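PDB 1HFO: migration inhibitory factor from Trichinella spiralis, which is a nematode member of the macrophage migration inhibitory factor family, a small alpha/beta protein that assembles as a trimer. Local coordinates for residues G66-P69 and S70-R73; G88-K91 and N92-Y95. All coordinates share one frame; numbering follows the deposited sequence.

Both contacts are local and lie at the two ends of helix 69-87. Contact 1 comes first. It closes the turn that leads from the loop after strand 57-63 into the helix. The chain then runs the length of the helix. Contact 2 closes the loop that leads from the helix into strand 94-100. The two follow in series and neither nest nor cross. The centres of contact 1 and contact 2 are about 20 Å apart. The nearest atoms of contact 1 and contact 2 are about 10 Å apart, so the two do not touch. Together they frame a beta-alpha-beta crossover, since strands 57-63 and 94-100 are parallel neighbours in the sheet. Both contacts also touch a second subunit of the trimer.

Contact 1: G66-P69 and S70-R73; sequences GIEP and SRNR
E68 O accepts two backbone hydrogen bonds from the first turn of the helix. R71 N lies 2.8 Å from E68 O. N72 N comes to E68 O at 3.0 Å. The R71 side chain runs back toward G66 and bends at its third torsion (52°). This lays the R71 guanidinium flat under G66 O, which sits 3.2 Å above its plane, over the centre. The oxygen rests over that face without hydrogen-bonding to it; H75 NE2 hydrogen-bonds to G66 O instead. Nearer the surface, a water joins the E68 carboxylate to the S70 backbone. It donates to E68 OE1 at 2.7 Å and accepts from S70 N at 2.8 Å. A second water donates to P69 O and accepts from R73 N. On the buried side, I67 CG2 meets N72 OD1 at 3.4 Å, the two side chains crossing at about a right angle. N72 ND2 bonds to D104 O of the second subunit, and R73 NH2 forms a salt bridge with the terminal carboxylate (OXT) of F113 of that subunit. The turn starts helix 69-87, while I67 and N72 pack on F98 of strand 94-100.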
loop_
_atom_site.group_PDB
_atom_site.type_symbol
_atom_site.label_atom_id
_atom_site.label_comp_id
_atom_site.label_asym_id
_atom_site.label_seq_id
_atom_site.Cartn_x
_atom_site.Cartn_y
_atom_site.Cartn_z
ATOM N N GLY A 66 1.071 -12.012 -16.576
ATOM C CA GLY A 66 0.097 -11.161 -17.235
ATOM C C GLY A 66 0.485 -9.701 -17.218
ATOM O O GLY A 66 -0.102 -8.887 -17.935
ATOM N N ILE A 67 1.471 -9.359 -16.394
ATOM C CA ILE A 67 1.938 -7.983 -16.292
ATOM C C ILE A 67 3.394 -7.903 -16.721
ATOM O O ILE A 67 4.245 -8.655 -16.234
ATOM C CB ILE A 67 1.797 -7.437 -14.843
ATOM C CG1 ILE A 67 0.316 -7.191 -14.528
ATOM C CG2 ILE A 67 2.597 -6.146 -14.675
ATOM C CD1 ILE A 67 0.063 -6.648 -13.134
ATOM N N GLU A 68 3.668 -6.993 -17.649
ATOM C CA GLU A 68 5.008 -6.787 -18.162
ATOM C C GLU A 68 4.969 -5.575 -19.073
ATOM O O GLU A 68 3.907 -5.192 -19.559
ATOM C CB GLU A 68 5.492 -8.013 -18.947
ATOM C CG GLU A 68 4.688 -8.310 -20.203
ATOM C CD GLU A 68 5.291 -9.429 -21.034
ATOM O OE1 GLU A 68 6.481 -9.316 -21.402
ATOM O OE2 GLU A 68 4.580 -10.416 -21.328
ATOM N N PRO A 69 6.132 -4.947 -19.305
ATOM C CA PRO A 69 6.255 -3.766 -20.160
ATOM C C PRO A 69 5.455 -3.831 -21.463
ATOM O O PRO A 69 4.739 -2.892 -21.800
ATOM C CB PRO A 69 7.757 -3.690 -20.408
ATOM C CG PRO A 69 8.307 -4.119 -19.078
ATOM C CD PRO A 69 7.449 -5.333 -18.760
ATOM N N SER A 70 5.570 -4.947 -22.178
ATOM C CA SER A 70 4.885 -5.113 -23.456
ATOM C C SER A 70 3.376 -5.286 -23.339
ATOM O O SER A 70 2.715 -5.623 -24.323
ATOM C CB SER A 70 5.464 -6.312 -24.217
ATOM O OG SER A 70 4.957 -7.540 -23.720
ATOM N N ARG A 71 2.828 -5.061 -22.148
ATOM C CA ARG A 71 1.391 -5.205 -21.955
ATOM C C ARG A 71 0.751 -4.136 -21.096
ATOM O O ARG A 71 -0.459 -3.927 -21.158
ATOM C CB ARG A 71 1.082 -6.572 -21.353
ATOM C CG ARG A 71 1.234 -7.709 -22.337
ATOM C CD ARG A 71 0.728 -8.999 -21.756
ATOM N NE ARG A 71 -0.632 -8.871 -21.230
ATOM C CZ ARG A 71 -1.317 -9.885 -20.712
ATOM N NH1 ARG A 71 -0.765 -11.090 -20.661
ATOM N NH2 ARG A 71 -2.543 -9.701 -20.238
ATOM N N ASN A 72 1.559 -3.459 -20.290
ATOM C CA ASN A 72 1.039 -2.446 -19.389
ATOM C C ASN A 72 0.344 -1.270 -20.044
ATOM O O ASN A 72 -0.514 -0.647 -19.429
ATOM C CB ASN A 72 2.147 -1.957 -18.451
ATOM C CG ASN A 72 2.641 -3.064 -17.525
ATOM O OD1 ASN A 72 1.872 -3.966 -17.182
ATOM N ND2 ASN A 72 3.911 -3.005 -17.116
ATOM N N ARG A 73 0.711 -0.950 -21.278
ATOM C CA ARG A 73 0.066 0.164 -21.958
ATOM C C ARG A 73 -1.411 -0.159 -22.193
ATOM O O ARG A 73 -2.282 0.666 -21.935
ATOM C CB ARG A 73 0.772 0.435 -23.281
ATOM C CG ARG A 73 0.388 1.741 -23.944
ATOM C CD ARG A 73 1.618 2.391 -24.559
ATOM N NE ARG A 73 2.478 2.991 -23.540
ATOM C CZ ARG A 73 3.728 3.394 -23.754
ATOM N NH1 ARG A 73 4.275 3.259 -24.956
ATOM N NH2 ARG A 73 4.426 3.949 -22.770
HETATM O O HOH W 1 7.520 -6.852 -21.537
HETATM O O HOH W 2 2.805 -2.249 -23.391
#

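Contact 2: G88-K91 and N92-Y95; sequences GIPK and NRMY
The first torsions of I89 and M94 turn I89 CG2 and M94 CG toward each other. Chi1 of I89 (-55°) puts CG1 beside the backbone N and leaves CG2 anti to it. Chi1 of M94 (-68°) sets CG beside its own backbone N. I89 CG2 then lies 3.6 Å from M94 CG, an apolar contact. Further along, the M94 chain bends at its third torsion. M94 SD passes 4.0 Å from I89 CB. M94 CE lies 3.7 Å from I89 O and is also near P90 O. The chain here makes a type I beta turn, with K91 and N92 at its corners. It is closed by one hydrogen bond, from R93 N to P90 O at 2.9 Å. The P90 and R93 side chains lie side by side and point the same way, R93 CD resting 4.0 Å from P90 CG. N92 OD1 approaches the same ring at P90 CB, 3.6 Å away. The R93 guanidinium is held by backbone oxygens of F49, at the end of strand 46-49, and of N54 and P55 in the loop beyond. The turn joins helix 69-87 to strand 94-100. M94 packs on F80 and L83 of that helix, and I89 and M94 touch A57 of strand 57-63. N92 O accepts from W108 NE1 of the second subunit, and Y95 pairs with a strand of that subunit, carrying the sheet across the interface.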
loop_
_atom_site.group_PDB
_atom_site.type_symbol
_atom_site.label_atom_id
_atom_site.label_comp_id
_atom_site.label_asym_id
_atom_site.label_seq_id
_atom_site.Cartn_x
_atom_site.Cartn_y
_atom_site.Cartn_z
ATOM N N GLY A 88 -15.585 8.845 -12.013
ATOM C CA GLY A 88 -15.579 10.196 -12.549
ATOM C C GLY A 88 -14.269 10.943 -12.380
ATOM O O GLY A 88 -14.209 12.155 -12.601
ATOM N N ILE A 89 -13.212 10.227 -12.014
ATOM C CA ILE A 89 -11.907 10.865 -11.813
ATOM C C ILE A 89 -11.170 11.067 -13.135
ATOM O O ILE A 89 -11.103 10.162 -13.967
ATOM C CB ILE A 89 -10.999 10.014 -10.883
ATOM C CG1 ILE A 89 -11.703 9.723 -9.556
ATOM C CG2 ILE A 89 -9.700 10.767 -10.600
ATOM C CD1 ILE A 89 -10.879 8.813 -8.620
ATOM N N PRO A 90 -10.608 12.272 -13.355
ATOM C CA PRO A 90 -9.875 12.571 -14.587
ATOM C C PRO A 90 -8.679 11.632 -14.755
ATOM O O PRO A 90 -7.967 11.350 -13.793
ATOM C CB PRO A 90 -9.428 14.020 -14.387
ATOM C CG PRO A 90 -10.461 14.583 -13.464
ATOM C CD PRO A 90 -10.709 13.464 -12.492
ATOM N N LYS A 91 -8.455 11.171 -15.978
ATOM C CA LYS A 91 -7.356 10.258 -16.261
ATOM C C LYS A 91 -5.968 10.818 -15.965
ATOM O O LYS A 91 -5.035 10.051 -15.725
ATOM C CB LYS A 91 -7.427 9.791 -17.710
ATOM C CG LYS A 91 -8.723 9.089 -18.043
ATOM C CD LYS A 91 -8.699 8.549 -19.448
ATOM C CE LYS A 91 -9.994 7.818 -19.771
ATOM N NZ LYS A 91 -9.978 7.370 -21.186
ATOM N N ASN A 92 -5.815 12.141 -15.988
ATOM C CA ASN A 92 -4.513 12.723 -15.680
ATOM C C ASN A 92 -4.335 12.968 -14.188
ATOM O O ASN A 92 -3.361 13.602 -13.778
ATOM C CB ASN A 92 -4.270 14.037 -16.449
ATOM C CG ASN A 92 -5.354 15.087 -16.225
ATOM O OD1 ASN A 92 -6.131 15.036 -15.271
ATOM N ND2 ASN A 92 -5.391 16.073 -17.119
ATOM N N ARG A 93 -5.273 12.465 -13.381
ATOM C CA ARG A 93 -5.198 12.608 -11.936
ATOM C C ARG A 93 -5.213 11.244 -11.261
ATOM O O ARG A 93 -5.704 11.105 -10.154
ATOM C CB ARG A 93 -6.339 13.462 -11.401
ATOM C CG ARG A 93 -6.213 14.930 -11.820
ATOM C CD ARG A 93 -7.317 15.769 -11.224
ATOM N NE ARG A 93 -7.188 15.958 -9.787
ATOM C CZ ARG A 93 -6.208 16.642 -9.202
ATOM N NH1 ARG A 93 -5.255 17.210 -9.942
ATOM N NH2 ARG A 93 -6.185 16.762 -7.879
ATOM N N MET A 94 -4.664 10.258 -11.958
ATOM C CA MET A 94 -4.575 8.895 -11.425
ATOM C C MET A 94 -3.285 8.202 -11.836
ATOM O O MET A 94 -2.816 8.332 -12.967
ATOM C CB MET A 94 -5.750 8.041 -11.906
ATOM C CG MET A 94 -7.084 8.440 -11.343
ATOM S SD MET A 94 -8.339 7.224 -11.805
ATOM C CE MET A 94 -8.517 7.552 -13.524
ATOM N N TYR A 95 -2.704 7.456 -10.897
ATOM C CA TYR A 95 -1.506 6.691 -11.182
ATOM C C TYR A 95 -1.811 5.246 -10.833
ATOM O O TYR A 95 -2.488 4.985 -9.842
ATOM C CB TYR A 95 -0.339 7.103 -10.291
ATOM C CG TYR A 95 0.411 8.328 -10.721
ATOM C CD1 TYR A 95 0.929 8.439 -12.010
ATOM C CD2 TYR A 95 0.663 9.350 -9.814
ATOM C CE1 TYR A 95 1.690 9.559 -12.381
ATOM C CE2 TYR A 95 1.421 10.467 -10.172
ATOM C CZ TYR A 95 1.927 10.563 -11.451
ATOM O OH TYR A 95 2.674 11.676 -11.795
#